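Local coordinates for protein putative glycosyl hydrolase (Bacteroides thetaiotaomicron VPI-5482, PDB 3K11) that is probably a family 88 glycoside hydrolase, its substrate and exact activity not established, at residues R183-F189 with K231-F236. Residues are numbered along the deposited sequence; the frame is centred on the assembly and turned at random.
Sequences RLADGTF and KQFLQF
The side-chain amide of Gln232 lies over one face of the Phe189 ring, the planes 19° apart, with CD 3.6 Å from Phe189 CD2; CE1 of the same ring lies over one face of the Arg183 guanidinium. The Phe236 ring receives the methyl CG2 of Thr188 on one face, a CH-pi contact 3.7 Å from CG2 to the ring centroid, while the carbonyl carbon of Gln232 sits in plane at its edge. A second stack sets the amide of Gln235 against the carboxylate of Asp186, the planes nearly parallel. Because its chain bends at chi2 (-68°), Gln232 turns both ends of its amide to the backbone of 183-189: OE1 takes the Phe189 N-H on a lone pair, nearly straight (170°, N to OE1 3.0 Å), and NE2 gives a hydrogen bond to Gly187 O from above the carbonyl plane. That oxygen also accepts from Arg183 NH1, and Glu228 partners both Arg183 NH1 and Gln232 NE2, which probably eases the approach of these two donors. With an alanine at Gln232, the Phe189 N-H would probably lose its acceptor, Gly187 O one of its two donors, and the Phe189 ring the amide stacked on it. Further along, Gln235 NE2 donates to Asp186 O and to Thr188 OG1 (2.9 Å to OG1), and Lys231 NZ reaches Asp186 O from the opposite face of that carbonyl. Asp186 OD1 accepts from Thr188 N, closing an Asx turn that continues the type I turn Leu184 to Gly187, and joins the loop after helix 167-180 to helix 222-240 within the helix-rich six-hairpin fold of family 88.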
loop_
_atom_site.group_PDB
_atom_site.type_symbol
_atom_site.label_atom_id
_atom_site.label_comp_id
_atom_site.label_asym_id
_atom_site.label_seq_id
_atom_site.Cartn_x
_atom_site.Cartn_y
_atom_site.Cartn_z
ATOM N N ARG A 183 10.613 -32.959 12.403
ATOM C CA ARG A 183 10.982 -31.695 13.038
ATOM C C ARG A 183 12.347 -31.253 12.532
ATOM O O ARG A 183 13.167 -32.078 12.115
ATOM C CB ARG A 183 11.106 -31.879 14.532
ATOM C CG ARG A 183 9.801 -32.253 15.260
ATOM C CD ARG A 183 10.151 -32.848 16.536
ATOM N NE ARG A 183 9.060 -33.288 17.430
ATOM C CZ ARG A 183 8.698 -32.681 18.575
ATOM N NH1 ARG A 183 9.233 -31.512 18.950
ATOM N NH2 ARG A 183 7.781 -33.242 19.355
ATOM N N LEU A 184 12.598 -29.952 12.640
ATOM C CA LEU A 184 13.932 -29.395 12.437
ATOM C C LEU A 184 14.856 -29.898 13.532
ATOM O O LEU A 184 14.394 -30.519 14.493
ATOM C CB LEU A 184 13.897 -27.855 12.489
ATOM C CG LEU A 184 13.109 -27.048 11.444
ATOM C CD1 LEU A 184 13.334 -25.539 11.625
ATOM C CD2 LEU A 184 13.432 -27.491 10.021
ATOM N N ALA A 185 16.157 -29.628 13.419
ATOM C CA ALA A 185 17.125 -30.086 14.430
ATOM C C ALA A 185 16.761 -29.583 15.833
ATOM O O ALA A 185 16.911 -30.313 16.838
ATOM C CB ALA A 185 18.553 -29.654 14.056
ATOM N N ASP A 186 16.239 -28.365 15.893
ATOM C CA ASP A 186 15.861 -27.755 17.147
ATOM C C ASP A 186 14.492 -28.176 17.659
ATOM O O ASP A 186 14.037 -27.659 18.672
ATOM C CB ASP A 186 15.954 -26.256 17.054
ATOM C CG ASP A 186 14.848 -25.638 16.248
ATOM O OD1 ASP A 186 13.989 -26.336 15.671
ATOM O OD2 ASP A 186 14.861 -24.409 16.191
ATOM N N GLY A 187 13.840 -29.110 16.977
ATOM C CA GLY A 187 12.584 -29.683 17.477
ATOM C C GLY A 187 11.349 -29.050 16.869
ATOM O O GLY A 187 10.256 -29.537 17.080
ATOM N N THR A 188 11.486 -27.942 16.161
ATOM C CA THR A 188 10.325 -27.260 15.560
ATOM C C THR A 188 9.592 -28.156 14.544
ATOM O O THR A 188 10.207 -28.753 13.668
ATOM C CB THR A 188 10.709 -25.947 14.839
ATOM O OG1 THR A 188 11.636 -25.176 15.619
ATOM C CG2 THR A 188 9.429 -25.138 14.444
ATOM N N PHE A 189 8.282 -28.297 14.708
ATOM C CA PHE A 189 7.492 -29.080 13.734
ATOM C C PHE A 189 7.766 -28.533 12.325
ATOM O O PHE A 189 7.621 -27.350 12.109
ATOM C CB PHE A 189 5.999 -28.984 14.019
ATOM C CG PHE A 189 5.573 -29.591 15.344
ATOM C CD1 PHE A 189 5.925 -30.877 15.678
ATOM C CD2 PHE A 189 4.729 -28.883 16.203
ATOM C CE1 PHE A 189 5.478 -31.441 16.887
ATOM C CE2 PHE A 189 4.287 -29.461 17.392
ATOM C CZ PHE A 189 4.671 -30.706 17.720
ATOM N N LYS A 231 7.909 -23.570 23.459
ATOM C CA LYS A 231 9.117 -23.707 22.658
ATOM C C LYS A 231 8.778 -23.702 21.184
ATOM O O LYS A 231 9.406 -23.020 20.387
ATOM C CB LYS A 231 9.792 -25.035 23.026
ATOM C CG LYS A 231 11.132 -25.268 22.321
ATOM C CD LYS A 231 11.737 -26.645 22.620
ATOM C CE LYS A 231 13.041 -26.882 21.738
ATOM N NZ LYS A 231 13.318 -28.311 21.537
ATOM N N GLN A 232 7.777 -24.487 20.789
ATOM C CA GLN A 232 7.312 -24.437 19.398
ATOM C C GLN A 232 6.895 -23.043 19.023
ATOM O O GLN A 232 7.295 -22.496 17.987
ATOM C CB GLN A 232 6.088 -25.351 19.222
ATOM C CG GLN A 232 6.419 -26.836 19.321
ATOM C CD GLN A 232 7.267 -27.375 18.194
ATOM O OE1 GLN A 232 7.230 -26.870 17.092
ATOM N NE2 GLN A 232 8.013 -28.443 18.482
ATOM N N PHE A 233 6.054 -22.458 19.849
ATOM C CA PHE A 233 5.547 -21.116 19.484
ATOM C C PHE A 233 6.692 -20.173 19.188
ATOM O O PHE A 233 6.702 -19.487 18.177
ATOM C CB PHE A 233 4.667 -20.546 20.589
ATOM C CG PHE A 233 3.953 -19.272 20.193
ATOM C CD1 PHE A 233 4.569 -18.015 20.330
ATOM C CD2 PHE A 233 2.668 -19.311 19.702
ATOM C CE1 PHE A 233 3.923 -16.862 19.940
ATOM C CE2 PHE A 233 2.012 -18.088 19.276
ATOM C CZ PHE A 233 2.640 -16.911 19.393
ATOM N N LEU A 234 7.672 -20.123 20.082
ATOM C CA LEU A 234 8.710 -19.116 19.949
ATOM C C LEU A 234 9.712 -19.459 18.854
ATOM O O LEU A 234 10.260 -18.566 18.179
ATOM C CB LEU A 234 9.408 -18.955 21.290
ATOM C CG LEU A 234 8.607 -18.409 22.485
ATOM C CD1 LEU A 234 9.488 -18.471 23.722
ATOM C CD2 LEU A 234 8.076 -16.950 22.240
ATOM N N GLN A 235 9.932 -20.737 18.626
ATOM C CA GLN A 235 10.861 -21.172 17.542
ATOM C C GLN A 235 10.272 -20.896 16.163
ATOM O O GLN A 235 11.002 -20.572 15.220
ATOM C CB GLN A 235 11.250 -22.652 17.750
ATOM C CG GLN A 235 12.278 -22.800 18.869
ATOM C CD GLN A 235 12.768 -24.201 19.148
ATOM O OE1 GLN A 235 13.592 -24.369 20.058
ATOM N NE2 GLN A 235 12.276 -25.207 18.420
ATOM N N PHE A 236 8.947 -21.091 16.012
ATOM C CA PHE A 236 8.238 -20.660 14.810
ATOM C C PHE A 236 8.301 -19.132 14.704
ATOM O O PHE A 236 8.672 -18.572 13.681
ATOM C CB PHE A 236 6.743 -21.051 14.824
ATOM C CG PHE A 236 6.438 -22.431 14.294
ATOM C CD1 PHE A 236 6.288 -22.645 12.953
ATOM C CD2 PHE A 236 6.208 -23.496 15.143
ATOM C CE1 PHE A 236 5.975 -23.905 12.446
ATOM C CE2 PHE A 236 5.903 -24.775 14.622
ATOM C CZ PHE A 236 5.795 -24.962 13.283
#